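Local coordinates for protein sulfotransferase (Alicyclobacillus acidocaldarius subsp. acidocaldarius, PDB 3RNL) that probably transfers sulfo groups to acceptor molecules, as other members of the sulfotransferase family do, and binds magnesium ions, at residues V6-F11 and D105-A110; K40-F45 and V86-V91. All blocks are in the same frame, centred on the assembly; numbering follows the deposited sequence.

Contact 1 (V6-F11 and D105-A110); sequences VARPNF and DAYPDA
Arg8 offers one face of its guanidinium to Tyr107 CD1, and the two side chains run past each other in opposite directions. Tyr107 CD1 stands 3.5 Å above the middle of the guanidinium plane of Arg8, yet guanidinium and ring planes are 44° apart, a tilted contact rather than a flat stack. Arg8 CG lies between the backbone N and the carbonyl carbon (chi1 47°), and the chain bends again at chi2 and chi3 before NH1 donates to Pro9 O at 2.9 Å, a bent bond (135°) with the donor above the carbonyl plane. Arg8 NH2 reaches a water that also accepts from Asp109 N. The long, flat-ended arginine thus serves both ring and backbone, and an alanine here would probably leave Tyr107 CD1 and CE1 less covered, Pro9 O without this donor, and Asp109 N without its water link to this chain. Pro9 follows with a rigid apolar ring: its CG touches Tyr107 CE2 at 3.9 Å, while its carbonyl oxygen lies over the centre of one tyrosine face; Ala106 CB stands over the opposite face, toward its rim. At Asn10 the backbone takes over. Its O receives a CA-H...O contact from Ala110 CA at 3.3 Å, and a second water donates to Asn10 O and Asp109 O. The Asn10 side chain bonds Val86 N and Arg84 O. Tyr107 to Ala110 form a type I turn leading from helix 99-106 into strand 111-116. Between these two segments, aromatic packing, one CA-H...O contact and water replace direct hydrogen bonds; sheet bonding begins with Asn10 and Lys111.

Contact 2 (K40-F45 and V86-V91); sequences KEAHFF and VGEASV
Ser90 is gripped by His43 in the tight half of this contact. Its CB sits 3.5 Å from the centroid of the His43 imidazole, only 5° off the ring normal, a CH-pi contact over the face. Ser90 OG accepts from His43 N at 2.9 Å and donates to Glu88 OE1 at 2.7 Å; a small hydroxyl suits a buried place where one atom must serve both. The imidazole is held at two points, ND1 donating to Glu41 O and NE2 bonded to Phe92 N. Beside it, Glu41 N meets Ala89 O at 3.0 Å in a nearly straight bond (170°). A water between Ala42 N and Glu88 OE1, and Glu88 OE2 turned to Tyr73 and Tyr93, complete this polar cluster.

The looser side is the outward, partly exposed one. Glu41 CG stands anti to the carbonyl carbon (chi1 -54°); Glu41 OE1 still takes Val91 N firmly, at 2.8 Å on its syn lone pair, while OE2 lies against CG2. A water donates to OE1 and, weakly, to Ala89 O, and a glycerol approaches the carboxylate, consistent with a pocket. Lys40 runs off to a salt bridge with Asp25.

Val91 also packs on Ala17 and Thr21, which belong to a loop leading into helix 21-29 whose sequence resembles the phosphosulfate-binding loop of sulfotransferases. Chemically, Glu41 and His43 hold the N-H groups of Val91 and Phe92, while Glu88 orients the Ser90 hydroxyl, probably beside the cofactor site.

From the N terminus, the chain passes through 6-11 into strand 11-13, helix 21-29 and strand 34-35, then through 40-45, which contact 2 ties to 86-91. Helix 99-106 then runs into 105-110, where contact 1 closes the larger loop, so contact 2 is nested inside contact 1. Their centres are 12 Å apart, and they touch directly: Val86 O lies 2.8 Å from Asn10 N, a probable hydrogen bond that sets strand 85-89 beside strand 11-13. Contact 1 thus links the beginnings of strands 11-13 and 111-116, whereas contact 2 fastens the loop after strand 34-35 to the chain leaving strand 85-89. Phe45, packed against Tyr107, bridges them.

Contact 1 (V6-F11 and D105-A110)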
loop_
_atom_site.group_PDB
_atom_site.type_symbol
_atom_site.label_atom_id
_atom_site.label_comp_id
_atom_site.label_asym_id
_atom_site.label_seq_id
_atom_site.Cartn_x
_atom_site.Cartn_y
_atom_site.Cartn_z
ATOM N N VAL A 6 8.437 15.520 21.219
ATOM C CA VAL A 6 8.376 14.090 20.916
ATOM C C VAL A 6 7.858 13.840 19.497
ATOM O O VAL A 6 6.668 14.007 19.220
ATOM C CB VAL A 6 7.499 13.340 21.937
ATOM C CG1 VAL A 6 7.398 11.869 21.581
ATOM C CG2 VAL A 6 8.073 13.505 23.331
ATOM N N ALA A 7 8.763 13.441 18.605
ATOM C CA ALA A 7 8.435 13.217 17.196
ATOM C C ALA A 7 7.450 12.072 16.997
ATOM O O ALA A 7 7.604 11.001 17.577
ATOM C CB ALA A 7 9.695 12.956 16.393
ATOM N N ARG A 8 6.423 12.310 16.188
ATOM C CA ARG A 8 5.452 11.272 15.885
ATOM C C ARG A 8 4.897 11.458 14.475
ATOM O O ARG A 8 4.950 12.569 13.929
ATOM C CB ARG A 8 4.348 11.240 16.942
ATOM C CG ARG A 8 3.786 12.592 17.277
ATOM C CD ARG A 8 2.816 13.027 16.206
ATOM N NE ARG A 8 1.567 13.527 16.768
ATOM C CZ ARG A 8 0.438 13.617 16.077
ATOM N NH1 ARG A 8 0.412 13.226 14.811
ATOM N NH2 ARG A 8 -0.662 14.085 16.656
ATOM N N PRO A 9 4.400 10.374 13.872
ATOM C CA PRO A 9 3.889 10.455 12.497
ATOM C C PRO A 9 2.564 11.203 12.424
ATOM O O PRO A 9 1.731 11.117 13.339
ATOM C CB PRO A 9 3.704 8.996 12.106
ATOM C CG PRO A 9 3.429 8.296 13.422
ATOM C CD PRO A 9 4.291 9.013 14.431
ATOM N N ASN A 10 2.453 12.097 11.461
ATOM C CA ASN A 10 1.159 12.645 11.070
ATOM C C ASN A 10 0.554 12.224 9.727
ATOM O O ASN A 10 -0.466 12.785 9.315
ATOM C CB ASN A 10 1.104 14.141 11.308
ATOM C CG ASN A 10 2.171 14.869 10.544
ATOM O OD1 ASN A 10 2.676 14.365 9.554
ATOM N ND2 ASN A 10 2.527 16.060 11.011
ATOM N N PHE A 11 1.238 11.352 8.995
ATOM C CA PHE A 11 0.642 10.767 7.796
ATOM C C PHE A 11 1.158 9.354 7.595
ATOM O O PHE A 11 2.201 8.976 8.156
ATOM C CB PHE A 11 0.838 11.662 6.546
ATOM C CG PHE A 11 2.225 11.615 5.933
ATOM C CD1 PHE A 11 2.501 10.769 4.863
ATOM C CD2 PHE A 11 3.223 12.483 6.378
ATOM C CE1 PHE A 11 3.781 10.741 4.270
ATOM C CE2 PHE A 11 4.496 12.473 5.797
ATOM C CZ PHE A 11 4.775 11.598 4.735
ATOM N N ASP A 105 -7.271 5.901 16.520
ATOM C CA ASP A 105 -7.307 5.968 17.966
ATOM C C ASP A 105 -6.027 6.600 18.512
ATOM O O ASP A 105 -6.048 7.239 19.566
ATOM C CB ASP A 105 -7.542 4.580 18.570
ATOM C CG ASP A 105 -9.001 4.136 18.460
ATOM O OD1 ASP A 105 -9.880 4.988 18.207
ATOM O OD2 ASP A 105 -9.280 2.928 18.635
ATOM N N ALA A 106 -4.908 6.380 17.822
ATOM C CA ALA A 106 -3.643 7.029 18.190
ATOM C C ALA A 106 -3.478 8.461 17.642
ATOM O O ALA A 106 -3.022 9.362 18.352
ATOM C CB ALA A 106 -2.457 6.148 17.760
ATOM N N TYR A 107 -3.847 8.650 16.372
ATOM C CA TYR A 107 -3.590 9.905 15.646
ATOM C C TYR A 107 -4.803 10.304 14.816
ATOM O O TYR A 107 -4.828 10.099 13.612
ATOM C CB TYR A 107 -2.383 9.735 14.720
ATOM C CG TYR A 107 -1.146 9.334 15.476
ATOM C CD1 TYR A 107 -0.585 10.183 16.417
ATOM C CD2 TYR A 107 -0.553 8.090 15.271
ATOM C CE1 TYR A 107 0.551 9.814 17.133
ATOM C CE2 TYR A 107 0.595 7.721 15.980
ATOM C CZ TYR A 107 1.130 8.576 16.904
ATOM O OH TYR A 107 2.253 8.201 17.611
ATOM N N PRO A 108 -5.822 10.869 15.466
ATOM C CA PRO A 108 -7.061 11.137 14.729
ATOM C C PRO A 108 -6.918 12.213 13.641
ATOM O O PRO A 108 -7.801 12.330 12.796
ATOM C CB PRO A 108 -8.031 11.605 15.821
ATOM C CG PRO A 108 -7.141 12.069 16.956
ATOM C CD PRO A 108 -5.934 11.185 16.902
ATOM N N ASP A 109 -5.851 12.999 13.696
ATOM C CA ASP A 109 -5.621 14.045 12.691
ATOM C C ASP A 109 -4.713 13.578 11.548
ATOM O O ASP A 109 -4.347 14.365 10.667
ATOM C CB ASP A 109 -5.045 15.295 13.361
ATOM C CG ASP A 109 -6.035 15.939 14.340
ATOM O OD1 ASP A 109 -7.263 15.841 14.111
ATOM O OD2 ASP A 109 -5.593 16.536 15.344
ATOM N N ALA A 110 -4.328 12.309 11.562
ATOM C CA ALA A 110 -3.409 11.808 10.529
ATOM C C ALA A 110 -3.980 11.873 9.115
ATOM O O ALA A 110 -5.173 11.698 8.905
ATOM C CB ALA A 110 -2.964 10.371 10.853
HETATM O O HOH W 1 -3.522 13.265 15.503
HETATM O O HOH W 2 -2.010 15.511 9.735
#

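Contact 2 (K40-F45 and V86-V91)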
loop_
_atom_site.group_PDB
_atom_site.type_symbol
_atom_site.label_atom_id
_atom_site.label_comp_id
_atom_site.label_asym_id
_atom_site.label_seq_id
_atom_site.Cartn_x
_atom_site.Cartn_y
_atom_site.Cartn_z
ATOM N N LYS A 40 10.737 0.557 6.388
ATOM C CA LYS A 40 9.468 0.304 5.715
ATOM C C LYS A 40 8.895 -1.011 6.238
ATOM O O LYS A 40 9.643 -1.869 6.735
ATOM C CB LYS A 40 9.675 0.166 4.207
ATOM C CG LYS A 40 10.715 1.112 3.616
ATOM C CD LYS A 40 10.348 2.572 3.866
ATOM C CE LYS A 40 11.373 3.513 3.231
ATOM N NZ LYS A 40 11.259 4.896 3.756
ATOM N N GLU A 41 7.578 -1.159 6.118
ATOM C CA GLU A 41 6.883 -2.398 6.460
ATOM C C GLU A 41 6.920 -2.729 7.952
ATOM O O GLU A 41 6.795 -3.899 8.328
ATOM C CB GLU A 41 7.473 -3.590 5.683
ATOM C CG GLU A 41 7.529 -3.400 4.177
ATOM C CD GLU A 41 6.150 -3.368 3.573
ATOM O OE1 GLU A 41 5.531 -2.293 3.585
ATOM O OE2 GLU A 41 5.669 -4.426 3.108
ATOM N N ALA A 42 7.047 -1.717 8.804
ATOM C CA ALA A 42 6.922 -1.963 10.238
ATOM C C ALA A 42 5.597 -2.648 10.586
ATOM O O ALA A 42 5.553 -3.530 11.452
ATOM C CB ALA A 42 7.079 -0.643 11.035
ATOM N N HIS A 43 4.522 -2.220 9.917
ATOM C CA HIS A 43 3.171 -2.767 10.116
ATOM C C HIS A 43 2.667 -2.711 11.557
ATOM O O HIS A 43 1.808 -3.503 11.954
ATOM C CB HIS A 43 3.045 -4.196 9.549
ATOM C CG HIS A 43 2.974 -4.222 8.055
ATOM N ND1 HIS A 43 4.093 -4.374 7.263
ATOM C CD2 HIS A 43 1.935 -4.030 7.206
ATOM C CE1 HIS A 43 3.741 -4.310 5.988
ATOM N NE2 HIS A 43 2.435 -4.115 5.925
ATOM N N PHE A 44 3.165 -1.747 12.323
ATOM C CA PHE A 44 2.779 -1.635 13.731
ATOM C C PHE A 44 1.255 -1.617 13.942
ATOM O O PHE A 44 0.720 -2.303 14.834
ATOM C CB PHE A 44 3.433 -0.392 14.350
ATOM C CG PHE A 44 3.014 -0.126 15.767
ATOM C CD1 PHE A 44 3.495 -0.917 16.805
ATOM C CD2 PHE A 44 2.148 0.909 16.061
ATOM C CE1 PHE A 44 3.110 -0.683 18.116
ATOM C CE2 PHE A 44 1.764 1.158 17.366
ATOM C CZ PHE A 44 2.252 0.359 18.398
ATOM N N PHE A 45 0.548 -0.830 13.138
ATOM C CA PHE A 45 -0.903 -0.685 13.329
ATOM C C PHE A 45 -1.718 -1.872 12.816
ATOM O O PHE A 45 -2.933 -1.919 13.010
ATOM C CB PHE A 45 -1.388 0.642 12.724
ATOM C CG PHE A 45 -0.895 1.840 13.486
ATOM C CD1 PHE A 45 -1.429 2.135 14.732
ATOM C CD2 PHE A 45 0.130 2.632 12.990
ATOM C CE1 PHE A 45 -0.976 3.234 15.464
ATOM C CE2 PHE A 45 0.601 3.715 13.722
ATOM C CZ PHE A 45 0.044 4.011 14.962
ATOM N N VAL A 86 5.447 14.133 8.848
ATOM C CA VAL A 86 6.230 12.989 9.302
ATOM C C VAL A 86 5.430 11.736 9.000
ATOM O O VAL A 86 4.310 11.575 9.483
ATOM C CB VAL A 86 6.520 13.080 10.837
ATOM C CG1 VAL A 86 7.274 11.829 11.322
ATOM C CG2 VAL A 86 7.346 14.327 11.151
ATOM N N GLY A 87 6.017 10.782 8.288
ATOM C CA GLY A 87 5.170 9.703 7.819
ATOM C C GLY A 87 5.824 8.353 7.883
ATOM O O GLY A 87 6.996 8.231 8.210
ATOM N N GLU A 88 5.015 7.316 7.689
ATOM C CA GLU A 88 5.500 5.957 7.814
ATOM C C GLU A 88 4.760 5.123 6.792
ATOM O O GLU A 88 3.573 5.348 6.561
ATOM C CB GLU A 88 5.233 5.427 9.231
ATOM C CG GLU A 88 5.879 4.067 9.522
ATOM C CD GLU A 88 4.856 2.933 9.526
ATOM O OE1 GLU A 88 5.028 1.966 8.748
ATOM O OE2 GLU A 88 3.879 3.012 10.314
ATOM N N ALA A 89 5.464 4.173 6.178
ATOM C CA ALA A 89 4.901 3.400 5.061
ATOM C C ALA A 89 4.936 1.898 5.295
ATOM O O ALA A 89 6.018 1.320 5.397
ATOM C CB ALA A 89 5.674 3.711 3.777
ATOM N N SER A 90 3.763 1.272 5.326
ATOM C CA SER A 90 3.660 -0.200 5.352
ATOM C C SER A 90 2.538 -0.594 4.400
ATOM O O SER A 90 1.398 -0.156 4.582
ATOM C CB SER A 90 3.311 -0.681 6.773
ATOM O OG SER A 90 4.372 -0.416 7.678
ATOM N N VAL A 91 2.841 -1.424 3.402
ATOM C CA VAL A 91 1.914 -1.620 2.292
ATOM C C VAL A 91 0.678 -2.474 2.581
ATOM O O VAL A 91 -0.268 -2.445 1.798
ATOM C CB VAL A 91 2.628 -2.162 1.046
ATOM C CG1 VAL A 91 3.680 -1.161 0.576
ATOM C CG2 VAL A 91 3.230 -3.522 1.339
HETATM O O HOH W 3 6.154 0.249 2.655
HETATM O O HOH W 4 7.604 1.083 8.483
#